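Local structure of extracellular solute-binding protein, family 1 (Bifidobacterium longum subsp. infantis, 6FTH) at residues Asp195-Ile201 with Lys291-Phe296; Gln283-Thr289 with Ala302-Leu307. The protein probably binds human milk oligosaccharides outside the cell and passes them to an ABC transporter for uptake. Residues are numbered along the deposited sequence.

Followed from the N terminus, the four segments alternate, so the two contacts cross rather than nest. D195-I201 comes first and waits for K291-F296; their pairing, interaction 1, closes an 89-residue excursion and adds an edge strand to a four-stranded mixed sheet. Within that excursion lies Q283-T289, the end of helix 276-284 and the loop after it, which interaction 2 joins to A302-L307, the last residues of helix 300-304 and the short 3-10 turn that follows. This second closure is short and encloses all of strand 292-297, the very strand that interaction 1 uses. Q283 couples the two: its OE1 lies 2.7 Å from T292 OG1 and 2.9 Å from N200 ND2, both probable hydrogen bonds.

Interaction 1. Residues Asp195-Ile201 with Lys291-Phe296; sequences DEIPMNI and KTGVSF
D195-I201 and K291-F296 run side by side, pairing as short parallel strands about I197-M199 and T292-V294, with end-to-end directions 10° apart and the register I197-T292 (CA-CA 4.7 Å) and M199-V294 (4.5 Å). Both chains leave extended geometry at matching positions, P198 (phi/psi -58/-50°) and G293 (-83/-45°), so the kink passes across the pair. I197 N donates to K291 O (2.8 Å), G293 N to I197 O (2.9 Å) and N200 N to V294 O (3.0 Å); V294 N to P198 O (2.8 Å) is weak. A CB on G293 would clash with P198 O. Beyond this ladder, a water links N200 O (2.7 Å) to F296 N (2.9 Å). On one face an all-trans M199 lays CG 4.0 Å from V294 CG1 and CE 3.6 Å from F296 CE2, with L180 of helix 173-185 packed on both M199 and V294. I197 and T292 share the other face, where T292 OG1 bonds to Q283. K291 reaches back so that NZ forms a salt bridge with D195 OD2 (2.7 Å), which N189 and N191 also bond. The pair is the parallel edge of the sheet 197-199, 292-297, 154-158, 311-313. Backbone hydrogen bonds thus set its register, with charge pairing at one end and apolar contact toward the other.

Interaction 2. Residues Gln283-Thr289 with Ala302-Leu307; sequences QLSDGKT and ASFGTL
L307, with the largest buried area of the contact, points its CA-to-CB bond toward Q283-T289 and, as an m,t rotamer, enters the bend of that loop. Its CD1 lies 3.5 Å from L284 O, 3.8 Å from T289 O and 4.0 Å from S285 CB, while CD2 is 3.5 Å from K288 O: a leucine surrounded largely by backbone. L284, next in buried area, is also m,t and sets CD2 3.3 Å from S303 O and 3.6 Å from G305 N; a CB on G305 would sit tight against it. Here the chain shows a general device for ending helices: helices 276-284 and 300-304 each pass into a positive-phi residue, S285 (54/-139°) and G305 (58/-133°). L284 to G287 then forms a type II' turn (G287 N to L284 O, 3.1 Å), overlapped by an Asx turn in which D286 OD1 accepts from K288 N; its bond from T289 N extends this to an Asx motif, both at 2.8 Å. A water joins L284 O and F304 O, 2.7 Å from each. Q283, third in buried area, packs CG 3.6 Å from F304 CE1, its amide oxygen turned away to T292 and N200. At the outer end T306 OG1 donates to G287 O (2.9 Å).

Interaction 1. Residues Asp195-Ile201 with Lys291-Phe296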
loop_
_atom_site.group_PDB
_atom_site.type_symbol
_atom_site.label_atom_id
_atom_site.label_comp_id
_atom_site.label_asym_id
_atom_site.label_seq_id
_atom_site.Cartn_x
_atom_site.Cartn_y
_atom_site.Cartn_z
ATOM N N ASP A 195 2.856 -32.258 -4.174
ATOM C CA ASP A 195 3.489 -30.994 -4.512
ATOM C C ASP A 195 2.676 -29.801 -4.041
ATOM O O ASP A 195 3.172 -28.677 -4.122
ATOM C CB ASP A 195 3.716 -30.878 -6.032
ATOM C CG ASP A 195 2.420 -30.926 -6.849
ATOM O OD1 ASP A 195 1.440 -31.544 -6.416
ATOM O OD2 ASP A 195 2.392 -30.346 -7.957
ATOM N N GLU A 196 1.453 -30.037 -3.577
ATOM C CA GLU A 196 0.606 -28.960 -3.096
ATOM C C GLU A 196 1.252 -28.282 -1.903
ATOM O O GLU A 196 1.659 -28.936 -0.937
ATOM C CB GLU A 196 -0.746 -29.519 -2.673
ATOM C CG GLU A 196 -1.715 -29.831 -3.807
ATOM C CD GLU A 196 -1.450 -31.165 -4.518
ATOM O OE1 GLU A 196 -0.574 -31.941 -4.090
ATOM O OE2 GLU A 196 -2.145 -31.411 -5.528
ATOM N N ILE A 197 1.309 -26.957 -1.965
ATOM C CA ILE A 197 1.650 -26.117 -0.822
ATOM C C ILE A 197 0.326 -25.635 -0.247
ATOM O O ILE A 197 -0.316 -24.764 -0.850
ATOM C CB ILE A 197 2.512 -24.930 -1.268
ATOM C CG1 ILE A 197 3.818 -25.412 -1.915
ATOM C CG2 ILE A 197 2.821 -24.034 -0.065
ATOM C CD1 ILE A 197 4.629 -24.318 -2.637
ATOM N N PRO A 198 -0.151 -26.188 0.875
ATOM C CA PRO A 198 -1.501 -25.828 1.315
ATOM C C PRO A 198 -1.677 -24.338 1.528
ATOM O O PRO A 198 -2.639 -23.761 1.017
ATOM C CB PRO A 198 -1.676 -26.662 2.582
ATOM C CG PRO A 198 -0.790 -27.852 2.338
ATOM C CD PRO A 198 0.402 -27.285 1.690
ATOM N N MET A 199 -0.777 -23.720 2.280
ATOM C CA MET A 199 -0.772 -22.280 2.496
ATOM C C MET A 199 0.668 -21.799 2.358
ATOM O O MET A 199 1.581 -22.427 2.905
ATOM C CB MET A 199 -1.315 -21.953 3.892
ATOM C CG MET A 199 -1.320 -20.483 4.199
ATOM S SD MET A 199 -2.267 -20.138 5.704
ATOM C CE MET A 199 -2.283 -18.315 5.710
ATOM N N ASN A 200 0.865 -20.706 1.616
ATOM C CA ASN A 200 2.166 -20.084 1.449
ATOM C C ASN A 200 2.140 -18.676 2.023
ATOM O O ASN A 200 1.201 -17.912 1.768
ATOM C CB ASN A 200 2.590 -20.052 -0.012
ATOM C CG ASN A 200 4.086 -20.212 -0.168
ATOM O OD1 ASN A 200 4.826 -20.232 0.811
ATOM N ND2 ASN A 200 4.540 -20.278 -1.397
ATOM N N ILE A 201 3.165 -18.347 2.809
ATOM C CA ILE A 201 3.286 -17.037 3.427
ATOM C C ILE A 201 4.665 -16.471 3.113
ATOM O O ILE A 201 5.637 -17.211 2.916
ATOM C CB ILE A 201 3.039 -17.090 4.960
ATOM C CG1 ILE A 201 3.949 -18.120 5.644
ATOM C CG2 ILE A 201 1.573 -17.390 5.262
ATOM C CD1 ILE A 201 3.999 -17.989 7.176
ATOM N N LYS A 291 -0.285 -24.878 -7.646
ATOM C CA LYS A 291 0.515 -25.430 -6.557
ATOM C C LYS A 291 0.061 -25.013 -5.170
ATOM O O LYS A 291 0.221 -25.795 -4.233
ATOM C CB LYS A 291 1.986 -25.025 -6.704
ATOM C CG LYS A 291 2.624 -25.448 -8.011
ATOM C CD LYS A 291 2.955 -26.933 -8.035
ATOM C CE LYS A 291 3.659 -27.281 -9.334
ATOM N NZ LYS A 291 4.064 -28.724 -9.392
ATOM N N THR A 292 -0.504 -23.816 -5.003
ATOM C CA THR A 292 -0.761 -23.264 -3.673
ATOM C C THR A 292 -2.252 -23.189 -3.369
ATOM O O THR A 292 -3.052 -22.742 -4.194
ATOM C CB THR A 292 -0.140 -21.883 -3.591
ATOM O OG1 THR A 292 1.270 -21.977 -3.838
ATOM C CG2 THR A 292 -0.361 -21.263 -2.205
ATOM N N GLY A 293 -2.624 -23.599 -2.155
ATOM C CA GLY A 293 -4.012 -23.607 -1.754
ATOM C C GLY A 293 -4.506 -22.247 -1.273
ATOM O O GLY A 293 -5.581 -21.795 -1.692
ATOM N N VAL A 294 -3.705 -21.589 -0.431
ATOM C CA VAL A 294 -4.082 -20.340 0.234
ATOM C C VAL A 294 -2.877 -19.401 0.227
ATOM O O VAL A 294 -1.758 -19.817 0.536
ATOM C CB VAL A 294 -4.551 -20.608 1.683
ATOM C CG1 VAL A 294 -4.734 -19.274 2.444
ATOM C CG2 VAL A 294 -5.836 -21.429 1.707
ATOM N N SER A 295 -3.103 -18.136 -0.109
ATOM C CA SER A 295 -2.038 -17.142 -0.045
ATOM C C SER A 295 -2.655 -15.759 0.111
ATOM O O SER A 295 -3.857 -15.568 -0.082
ATOM C CB SER A 295 -1.108 -17.199 -1.261
ATOM O OG SER A 295 -1.790 -16.787 -2.418
ATOM N N PHE A 296 -1.817 -14.794 0.475
ATOM C CA PHE A 296 -2.239 -13.400 0.557
ATOM C C PHE A 296 -1.708 -12.627 -0.635
ATOM O O PHE A 296 -0.582 -12.868 -1.088
ATOM C CB PHE A 296 -1.749 -12.760 1.860
ATOM C CG PHE A 296 -2.288 -13.406 3.100
ATOM C CD1 PHE A 296 -3.598 -13.216 3.487
ATOM C CD2 PHE A 296 -1.475 -14.191 3.898
ATOM C CE1 PHE A 296 -4.082 -13.816 4.646
ATOM C CE2 PHE A 296 -1.942 -14.789 5.046
ATOM C CZ PHE A 296 -3.233 -14.594 5.438
HETATM O O HOH W 1 0.961 -15.289 1.057
#

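Interaction 2. Residues Gln283-Thr289 with Ala302-Leu307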
loop_
_atom_site.group_PDB
_atom_site.type_symbol
_atom_site.label_atom_id
_atom_site.label_comp_id
_atom_site.label_asym_id
_atom_site.label_seq_id
_atom_site.Cartn_x
_atom_site.Cartn_y
_atom_site.Cartn_z
ATOM N N GLN A 283 3.297 -19.560 -6.333
ATOM C CA GLN A 283 1.880 -19.437 -6.647
ATOM C C GLN A 283 1.625 -19.437 -8.158
ATOM O O GLN A 283 0.603 -19.953 -8.619
ATOM C CB GLN A 283 1.321 -18.165 -6.012
ATOM C CG GLN A 283 0.894 -18.299 -4.536
ATOM C CD GLN A 283 2.049 -18.459 -3.591
ATOM O OE1 GLN A 283 2.483 -19.581 -3.310
ATOM N NE2 GLN A 283 2.570 -17.345 -3.097
ATOM N N LEU A 284 2.513 -18.823 -8.938
ATOM C CA LEU A 284 2.298 -18.758 -10.382
ATOM C C LEU A 284 2.552 -20.105 -11.049
ATOM O O LEU A 284 1.950 -20.407 -12.092
ATOM C CB LEU A 284 3.214 -17.706 -10.995
ATOM C CG LEU A 284 2.865 -16.266 -10.627
ATOM C CD1 LEU A 284 4.031 -15.342 -10.936
ATOM C CD2 LEU A 284 1.616 -15.792 -11.340
ATOM N N SER A 285 3.438 -20.914 -10.471
ATOM C CA SER A 285 3.715 -22.244 -10.993
ATOM C C SER A 285 4.100 -22.145 -12.466
ATOM O O SER A 285 4.821 -21.222 -12.860
ATOM C CB SER A 285 2.488 -23.126 -10.768
ATOM O OG SER A 285 2.740 -24.474 -11.116
ATOM N N ASP A 286 3.617 -23.068 -13.290
ATOM C CA ASP A 286 3.888 -23.033 -14.723
ATOM C C ASP A 286 2.726 -22.469 -15.530
ATOM O O ASP A 286 2.734 -22.568 -16.759
ATOM C CB ASP A 286 4.262 -24.433 -15.230
ATOM C CG ASP A 286 3.134 -25.427 -15.076
ATOM O OD1 ASP A 286 2.078 -25.050 -14.523
ATOM O OD2 ASP A 286 3.298 -26.591 -15.526
ATOM N N GLY A 287 1.738 -21.861 -14.877
ATOM C CA GLY A 287 0.556 -21.385 -15.561
ATOM C C GLY A 287 -0.485 -22.448 -15.837
ATOM O O GLY A 287 -1.599 -22.108 -16.255
ATOM N N LYS A 288 -0.164 -23.722 -15.603
ATOM C CA LYS A 288 -1.043 -24.834 -15.941
ATOM C C LYS A 288 -1.421 -25.657 -14.722
ATOM O O LYS A 288 -2.599 -25.983 -14.540
ATOM C CB LYS A 288 -0.336 -25.719 -16.986
ATOM C CG LYS A 288 -1.159 -26.883 -17.515
ATOM C CD LYS A 288 -0.332 -27.730 -18.492
ATOM C CE LYS A 288 -1.008 -29.058 -18.830
ATOM N NZ LYS A 288 -0.198 -29.870 -19.798
ATOM N N THR A 289 -0.452 -25.994 -13.869
ATOM C CA THR A 289 -0.702 -26.785 -12.667
ATOM C C THR A 289 -0.632 -25.863 -11.453
ATOM O O THR A 289 0.435 -25.324 -11.139
ATOM C CB THR A 289 0.341 -27.895 -12.551
ATOM O OG1 THR A 289 0.272 -28.734 -13.707
ATOM C CG2 THR A 289 0.093 -28.749 -11.312
ATOM N N ALA A 302 -2.716 -10.933 -10.381
ATOM C CA ALA A 302 -1.340 -10.645 -10.007
ATOM C C ALA A 302 -0.703 -11.832 -9.299
ATOM O O ALA A 302 0.488 -12.103 -9.481
ATOM C CB ALA A 302 -1.279 -9.415 -9.101
ATOM N N SER A 303 -1.475 -12.537 -8.464
ATOM C CA SER A 303 -0.930 -13.656 -7.695
ATOM C C SER A 303 -0.766 -14.924 -8.537
ATOM O O SER A 303 0.183 -15.691 -8.326
ATOM C CB SER A 303 -1.838 -13.961 -6.506
ATOM O OG SER A 303 -1.591 -13.032 -5.458
ATOM N N PHE A 304 -1.689 -15.180 -9.458
ATOM C CA PHE A 304 -1.818 -16.503 -10.064
ATOM C C PHE A 304 -1.803 -16.521 -11.586
ATOM O O PHE A 304 -1.775 -17.621 -12.157
ATOM C CB PHE A 304 -3.102 -17.185 -9.572
ATOM C CG PHE A 304 -3.217 -17.239 -8.065
ATOM C CD1 PHE A 304 -2.354 -18.020 -7.313
ATOM C CD2 PHE A 304 -4.184 -16.496 -7.420
ATOM C CE1 PHE A 304 -2.465 -18.049 -5.923
ATOM C CE2 PHE A 304 -4.291 -16.515 -6.043
ATOM C CZ PHE A 304 -3.445 -17.288 -5.302
ATOM N N GLY A 305 -1.857 -15.375 -12.252
ATOM C CA GLY A 305 -1.750 -15.374 -13.704
ATOM C C GLY A 305 -2.821 -16.227 -14.355
ATOM O O GLY A 305 -4.007 -16.149 -14.026
ATOM N N THR A 306 -2.404 -17.074 -15.307
ATOM C CA THR A 306 -3.390 -17.868 -16.031
ATOM C C THR A 306 -4.089 -18.902 -15.157
ATOM O O THR A 306 -5.069 -19.498 -15.606
ATOM C CB THR A 306 -2.746 -18.544 -17.241
ATOM O OG1 THR A 306 -1.564 -19.241 -16.833
ATOM C CG2 THR A 306 -2.333 -17.493 -18.283
ATOM N N LEU A 307 -3.638 -19.112 -13.923
ATOM C CA LEU A 307 -4.339 -19.984 -12.988
ATOM C C LEU A 307 -5.426 -19.260 -12.205
ATOM O O LEU A 307 -6.078 -19.878 -11.357
ATOM C CB LEU A 307 -3.341 -20.609 -12.009
ATOM C CG LEU A 307 -2.316 -21.591 -12.600
ATOM C CD1 LEU A 307 -1.203 -21.886 -11.600
ATOM C CD2 LEU A 307 -2.986 -22.877 -13.039
HETATM O O HOH W 2 0.288 -18.764 -13.462
#